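Local coordinates for DSBA-like thioredoxin domain-containing protein (Nitrosomonas europaea, PDB 2IN3) that probably works as a thiol-disulfide oxidoreductase of the DsbA family, FrnE-like branch, and is a putative protein disulfide isomerase, at residues A[82-87]-A[124-129]; A[119-122]-A[128-131]. One frame throughout, in Å; residues are numbered along the deposited sequence.

Contact 1 (A[82-87]-A[124-129]); sequences ENALPE and VGQEDV
Gln126 reaches across to the backbone of Glu82, joining two loops of the all-helical insertion that DsbA-like proteins carry within their thioredoxin fold. One loop, with residues 82-87, runs between helices 58-75 and 94-106; the other, with 124-129, follows helix 111-123. The backbones stay well apart, since the closest CA atoms, those of Ala84 and Gln126, are 7.0 Å from each other. A single side chain therefore bridges the distance, and the surface buried between the segments is only 101 Å².

The polar part of the contact is one hydrogen bond. Gln126 NE2 donates to Glu82 O at 2.8 Å, with an N-H...O angle of 157°. The acceptor lies close to the plane of the Gln126 amide, whereas the donor stands 32° from the carbonyl plane of Glu82, so the bond is well directed at the amide and oblique at the carbonyl. NE2 also makes a weak hydrogen bond to Thr80 O, while Thr80 OG1 binds Val124 O, giving the two loops further ties beside this one.

Van der Waals contact is slight. NE2 comes to 3.7 Å from Asn83 C and 4.2 Å from Ala84 CB. Ala84 itself is buried, its methyl resting on Leu65 and Trp68 of helix 58-75, and Arg61 of that helix binds the carbonyl oxygens of Ala84 and Leu85. These contacts tie the 82-87 loop to helix 58-75.

Conformation explains the reach. Gln126 is the first residue to leave helical geometry after helix 111-123 and has positive phi; its CB points to the other loop, and CG lies anti to the carbonyl carbon (chi1 -58°) with the chain extended beyond it. The amide nitrogen ends 3.5 Å from Ala84 N; both are donors, and no bond forms between them.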
ATOM      1  N   GLU A  82       8.854  20.835   1.506  1.00 47.25           N
ATOM      2  CA  GLU A  82      10.170  21.480   1.511  1.00 48.14           C
ATOM      3  C   GLU A  82      11.245  20.429   1.203  1.00 47.59           C
ATOM      4  O   GLU A  82      11.334  19.408   1.880  1.00 47.57           O
ATOM      5  CB  GLU A  82      10.445  22.144   2.864  1.00 48.64           C
ATOM      6  CG  GLU A  82       9.580  23.370   3.188  1.00 52.87           C
ATOM      7  CD  GLU A  82       8.111  23.024   3.474  1.00 57.59           C
ATOM      8  OE1 GLU A  82       7.813  21.870   3.914  1.00 56.32           O
ATOM      9  OE2 GLU A  82       7.256  23.920   3.252  1.00 58.76           O
ATOM     10  N   ASN A  83      12.040  20.697   0.168  1.00 47.30           N
ATOM     11  CA  ASN A  83      13.050  19.764  -0.355  1.00 47.87           C
ATOM     12  C   ASN A  83      12.579  18.348  -0.716  1.00 47.23           C
ATOM     13  O   ASN A  83      13.384  17.421  -0.743  1.00 47.77           O
ATOM     14  CB  ASN A  83      14.298  19.740   0.533  1.00 48.04           C
ATOM     15  CG  ASN A  83      14.978  21.097   0.592  1.00 50.65           C
ATOM     16  OD1 ASN A  83      14.622  21.946   1.409  1.00 53.86           O
ATOM     17  ND2 ASN A  83      15.948  21.319  -0.291  1.00 52.43           N
ATOM     18  N   ALA A  84      11.286  18.203  -1.006  1.00 46.95           N
ATOM     19  CA  ALA A  84      10.704  16.950  -1.514  1.00 46.39           C
ATOM     20  C   ALA A  84      11.426  16.439  -2.757  1.00 46.83           C
ATOM     21  O   ALA A  84      11.857  17.228  -3.623  1.00 45.45           O
ATOM     22  CB  ALA A  84       9.213  17.131  -1.818  1.00 46.57           C
ATOM     23  N   LEU A  85      11.565  15.113  -2.826  1.00 46.44           N
ATOM     24  CA  LEU A  85      12.097  14.437  -4.012  1.00 47.06           C
ATOM     25  C   LEU A  85      13.305  15.158  -4.623  1.00 47.11           C
ATOM     26  O   LEU A  85      13.206  15.661  -5.748  1.00 47.36           O
ATOM     27  CB  LEU A  85      10.979  14.256  -5.060  1.00 46.42           C
ATOM     28  CG  LEU A  85       9.746  13.472  -4.586  1.00 46.73           C
ATOM     29  CD1 LEU A  85       8.580  13.552  -5.578  1.00 47.98           C
ATOM     30  CD2 LEU A  85      10.092  12.017  -4.316  1.00 47.45           C
ATOM     31  N   PRO A  86      14.452  15.192  -3.899  1.00 47.65           N
ATOM     32  CA  PRO A  86      15.635  15.930  -4.358  1.00 47.72           C
ATOM     33  C   PRO A  86      16.177  15.292  -5.622  1.00 48.22           C
ATOM     34  O   PRO A  86      15.957  14.104  -5.843  1.00 47.87           O
ATOM     35  CB  PRO A  86      16.668  15.732  -3.233  1.00 48.13           C
ATOM     36  CG  PRO A  86      15.975  15.012  -2.134  1.00 47.85           C
ATOM     37  CD  PRO A  86      14.690  14.457  -2.641  1.00 47.78           C
ATOM     38  N   GLU A  87      16.886  16.058  -6.443  1.00 48.31           N
ATOM     39  CA  GLU A  87      17.405  15.501  -7.685  1.00 49.12           C
ATOM     40  C   GLU A  87      18.432  14.411  -7.359  1.00 49.02           C
ATOM     41  O   GLU A  87      19.280  14.569  -6.470  1.00 49.03           O
ATOM     42  CB  GLU A  87      17.947  16.597  -8.636  1.00 49.51           C
ATOM     43  CG  GLU A  87      19.439  16.807  -8.642  1.00 51.20           C
ATOM     44  CD  GLU A  87      20.182  15.869  -9.599  1.00 54.51           C
ATOM     45  OE1 GLU A  87      19.563  14.893 -10.093  1.00 55.58           O
ATOM     46  OE2 GLU A  87      21.393  16.105  -9.851  1.00 54.11           O
ATOM     47  N   VAL A 124       6.180  12.267   4.922  1.00 45.55           N
ATOM     48  CA  VAL A 124       6.409  13.253   5.975  1.00 45.39           C
ATOM     49  C   VAL A 124       7.870  13.243   6.373  1.00 45.33           C
ATOM     50  O   VAL A 124       8.509  14.293   6.398  1.00 44.79           O
ATOM     51  CB  VAL A 124       5.490  12.989   7.200  1.00 45.81           C
ATOM     52  CG1 VAL A 124       5.692  14.046   8.317  1.00 46.39           C
ATOM     53  CG2 VAL A 124       4.006  12.928   6.741  1.00 46.29           C
ATOM     54  N   GLY A 125       8.402  12.057   6.653  1.00 44.85           N
ATOM     55  CA  GLY A 125       9.769  11.938   7.158  1.00 45.70           C
ATOM     56  C   GLY A 125      10.816  12.225   6.090  1.00 46.19           C
ATOM     57  O   GLY A 125      11.964  12.516   6.415  1.00 46.42           O
ATOM     58  N   GLN A 126      10.418  12.125   4.813  1.00 46.57           N
ATOM     59  CA  GLN A 126      11.344  12.243   3.670  1.00 47.06           C
ATOM     60  C   GLN A 126      12.433  11.181   3.717  1.00 47.81           C
ATOM     61  O   GLN A 126      13.595  11.428   3.337  1.00 47.95           O
ATOM     62  CB  GLN A 126      11.944  13.652   3.599  1.00 46.95           C
ATOM     63  CG  GLN A 126      10.884  14.715   3.493  1.00 45.59           C
ATOM     64  CD  GLN A 126      11.415  16.059   3.098  1.00 45.09           C
ATOM     65  OE1 GLN A 126      12.356  16.553   3.695  1.00 44.68           O
ATOM     66  NE2 GLN A 126      10.804  16.668   2.094  1.00 45.41           N
ATOM     67  N   GLU A 127      12.079  10.009   4.230  1.00 47.86           N
ATOM     68  CA  GLU A 127      13.056   8.954   4.386  1.00 49.11           C
ATOM     69  C   GLU A 127      13.079   8.128   3.111  1.00 49.06           C
ATOM     70  O   GLU A 127      12.067   8.036   2.412  1.00 48.19           O
ATOM     71  CB  GLU A 127      12.721   8.083   5.580  1.00 49.59           C
ATOM     72  CG  GLU A 127      12.640   8.852   6.869  1.00 52.26           C
ATOM     73  CD  GLU A 127      12.468   7.952   8.070  1.00 56.98           C
ATOM     74  OE1 GLU A 127      12.659   6.731   7.947  1.00 59.86           O
ATOM     75  OE2 GLU A 127      12.123   8.468   9.144  1.00 61.28           O
ATOM     76  N   ASP A 128      14.242   7.565   2.800  1.00 49.13           N
ATOM     77  CA  ASP A 128      14.380   6.757   1.603  1.00 49.59           C
ATOM     78  C   ASP A 128      13.916   5.349   1.932  1.00 49.09           C
ATOM     79  O   ASP A 128      14.702   4.482   2.324  1.00 48.73           O
ATOM     80  CB  ASP A 128      15.820   6.776   1.086  1.00 50.53           C
ATOM     81  CG  ASP A 128      15.953   6.162  -0.306  1.00 52.43           C
ATOM     82  OD1 ASP A 128      14.932   5.701  -0.875  1.00 53.72           O
ATOM     83  OD2 ASP A 128      17.091   6.149  -0.830  1.00 53.71           O
ATOM     84  N   VAL A 129      12.609   5.145   1.773  1.00 50.32           N
ATOM     85  CA  VAL A 129      11.959   3.881   2.113  1.00 50.44           C
ATOM     86  C   VAL A 129      12.233   2.751   1.117  1.00 51.13           C
ATOM     87  O   VAL A 129      11.794   1.610   1.319  1.00 51.07           O
ATOM     88  CB  VAL A 129      10.437   4.060   2.388  1.00 50.25           C
ATOM     89  CG1 VAL A 129      10.241   5.039   3.535  1.00 48.33           C
ATOM     90  CG2 VAL A 129       9.691   4.520   1.142  1.00 50.21           C
TER

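Contact 2 (A[119-122]-A[128-131]); sequences QRAF and DVAQ. With EDO (1,2-ethanediol), chain C.
Val129 packs its two methyls on Ala121 and Phe122 of helix 111-123. CG1 lies 4.0 Å from Ala121 CB, and CG2 lies 3.8 Å from Phe122 CB. CB of Val129 is directed toward the helix, and the side chains of Val129 and Phe122 cross at about a right angle. CG2 also comes within 4.0 Å of Phe122 CG, approaching the ring obliquely. No hydrogen bond passes between the segments; the contact is apolar, and all three residues are buried. With chi1 at -59°, CG1 stands anti to the carbonyl carbon, and CG2 takes the place between the backbone N and that carbon, so that CG1 touches Phe122 CB at 3.9 Å as well as Ala121, while CG2 packs on Phe122 CB and the start of its ring. With an alanine here both methyls are gone, and Ala121 CB and Phe122 CB would probably be left facing a gap where they now have apolar partners.

The next shell completes the packing. Ile134 of helix 132-141 touches Val129, Leu138 of the same helix touches Ala121, and Phe122 also meets Met17 and Phe89.

Further out, a type I beta turn from Asp128 to Gln131 positions the valine, closed by Gln131 N to Asp128 O at 3.0 Å. Gln131 NE2 adds a bond to Asp128 OD2 at 2.8 Å, arriving from above the carboxylate plane, so side chain and backbone both tie the ends of the turn together. On another side of helix 111-123, Arg120 uses NE and NH2 to hold a 1,2-ethanediol, probably from the crystallisation liquor; NH2 to O2 is 2.7 Å.

Gln131 stands at the N-cap position of helix 132-141, and the contact packs the loop of a helix-loop-helix connection against its first helix, within the helical insertion of a DsbA-like fold.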
ATOM      1  N   GLN A 119       4.583   4.807   4.537  1.00 43.67           N
ATOM      2  CA  GLN A 119       4.024   5.988   3.869  1.00 45.17           C
ATOM      3  C   GLN A 119       4.336   7.274   4.638  1.00 44.81           C
ATOM      4  O   GLN A 119       4.650   8.315   4.043  1.00 45.12           O
ATOM      5  CB  GLN A 119       2.514   5.817   3.702  1.00 44.86           C
ATOM      6  CG  GLN A 119       2.140   4.648   2.782  1.00 46.97           C
ATOM      7  CD  GLN A 119       0.830   4.916   2.117  1.00 50.66           C
ATOM      8  OE1 GLN A 119      -0.203   4.858   2.753  1.00 50.14           O
ATOM      9  NE2 GLN A 119       0.870   5.268   0.831  1.00 50.90           N
ATOM     10  N   ARG A 120       4.239   7.210   5.959  1.00 44.49           N
ATOM     11  CA  ARG A 120       4.492   8.385   6.772  1.00 45.46           C
ATOM     12  C   ARG A 120       5.985   8.732   6.723  1.00 45.74           C
ATOM     13  O   ARG A 120       6.349   9.928   6.643  1.00 45.89           O
ATOM     14  CB  ARG A 120       4.012   8.173   8.209  1.00 44.37           C
ATOM     15  CG  ARG A 120       4.010   9.418   9.050  1.00 46.07           C
ATOM     16  CD  ARG A 120       3.622   9.067  10.501  1.00 50.13           C
ATOM     17  NE  ARG A 120       2.264   8.515  10.610  1.00 49.99           N
ATOM     18  CZ  ARG A 120       1.966   7.225  10.794  1.00 53.79           C
ATOM     19  NH1 ARG A 120       2.926   6.289  10.898  1.00 50.89           N
ATOM     20  NH2 ARG A 120       0.687   6.857  10.884  1.00 54.09           N
ATOM     21  N   ALA A 121       6.827   7.698   6.763  1.00 44.93           N
ATOM     22  CA  ALA A 121       8.266   7.897   6.788  1.00 45.20           C
ATOM     23  C   ALA A 121       8.716   8.542   5.482  1.00 45.03           C
ATOM     24  O   ALA A 121       9.655   9.333   5.469  1.00 44.59           O
ATOM     25  CB  ALA A 121       8.986   6.595   7.022  1.00 44.80           C
ATOM     26  N   PHE A 122       8.067   8.145   4.392  1.00 44.58           N
ATOM     27  CA  PHE A 122       8.354   8.681   3.085  1.00 45.29           C
ATOM     28  C   PHE A 122       7.771  10.096   2.880  1.00 45.49           C
ATOM     29  O   PHE A 122       8.521  11.056   2.646  1.00 44.62           O
ATOM     30  CB  PHE A 122       7.825   7.723   2.022  1.00 45.55           C
ATOM     31  CG  PHE A 122       8.093   8.176   0.605  1.00 46.53           C
ATOM     32  CD1 PHE A 122       9.402   8.435   0.171  1.00 46.59           C
ATOM     33  CD2 PHE A 122       7.059   8.296  -0.292  1.00 46.10           C
ATOM     34  CE1 PHE A 122       9.654   8.835  -1.150  1.00 46.96           C
ATOM     35  CE2 PHE A 122       7.296   8.702  -1.614  1.00 48.22           C
ATOM     36  CZ  PHE A 122       8.589   8.978  -2.036  1.00 45.12           C
ATOM     37  N   ASP A 128      14.242   7.565   2.800  1.00 49.13           N
ATOM     38  CA  ASP A 128      14.380   6.757   1.603  1.00 49.59           C
ATOM     39  C   ASP A 128      13.916   5.349   1.932  1.00 49.09           C
ATOM     40  O   ASP A 128      14.702   4.482   2.324  1.00 48.73           O
ATOM     41  CB  ASP A 128      15.820   6.776   1.086  1.00 50.53           C
ATOM     42  CG  ASP A 128      15.953   6.162  -0.306  1.00 52.43           C
ATOM     43  OD1 ASP A 128      14.932   5.701  -0.875  1.00 53.72           O
ATOM     44  OD2 ASP A 128      17.091   6.149  -0.830  1.00 53.71           O
ATOM     45  N   VAL A 129      12.609   5.145   1.773  1.00 50.32           N
ATOM     46  CA  VAL A 129      11.959   3.881   2.113  1.00 50.44           C
ATOM     47  C   VAL A 129      12.233   2.751   1.117  1.00 51.13           C
ATOM     48  O   VAL A 129      11.794   1.610   1.319  1.00 51.07           O
ATOM     49  CB  VAL A 129      10.437   4.060   2.388  1.00 50.25           C
ATOM     50  CG1 VAL A 129      10.241   5.039   3.535  1.00 48.33           C
ATOM     51  CG2 VAL A 129       9.691   4.520   1.142  1.00 50.21           C
ATOM     52  N   ALA A 130      13.003   3.064   0.074  1.00 51.32           N
ATOM     53  CA  ALA A 130      13.626   2.034  -0.769  1.00 51.61           C
ATOM     54  C   ALA A 130      14.803   1.300  -0.100  1.00 51.79           C
ATOM     55  O   ALA A 130      15.254   0.270  -0.612  1.00 52.09           O
ATOM     56  CB  ALA A 130      14.069   2.638  -2.091  1.00 51.82           C
ATOM     57  N   GLN A 131      15.303   1.816   1.033  1.00 51.65           N
ATOM     58  CA  GLN A 131      16.458   1.226   1.716  1.00 51.20           C
ATOM     59  C   GLN A 131      16.107   0.300   2.882  1.00 50.68           C
ATOM     60  O   GLN A 131      15.265   0.630   3.712  1.00 50.11           O
ATOM     61  CB  GLN A 131      17.443   2.306   2.214  1.00 51.90           C
ATOM     62  CG  GLN A 131      17.737   3.448   1.224  1.00 52.96           C
ATOM     63  CD  GLN A 131      18.571   3.019   0.007  1.00 55.77           C
ATOM     64  OE1 GLN A 131      19.435   2.142   0.095  1.00 54.48           O
ATOM     65  NE2 GLN A 131      18.320   3.666  -1.136  1.00 55.73           N
TER
HETATM   66  C1  EDO C 216      -0.562  11.249  10.420  1.00 58.43           C
HETATM   67  O1  EDO C 216       0.643  10.778   9.821  1.00 55.18           O
HETATM   68  C2  EDO C 216      -1.652  10.204  10.258  1.00 59.59           C
HETATM   69  O2  EDO C 216      -1.068   8.909  10.398  1.00 60.75           O

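Contact 2 is core and contact 1 lies nearer the surface: all three touching residues of contact 2 are buried, against one of four in contact 1, whose centre is about 18 Å rather than about 12 Å from the centre of the chain. Their own centres are about 8 Å apart, and both use the loop between helices 111-123 and 132-141. Contact 2 folds that loop back on its preceding helix through methyls and a ring, whereas contact 1 ties it to a loop remote in sequence through a polar amide. They also meet directly: Glu127 N lies 2.8 Å from Ala121 O, probably hydrogen-bonded, and Leu85 CD2 packs 4.1 Å from Phe122 CZ.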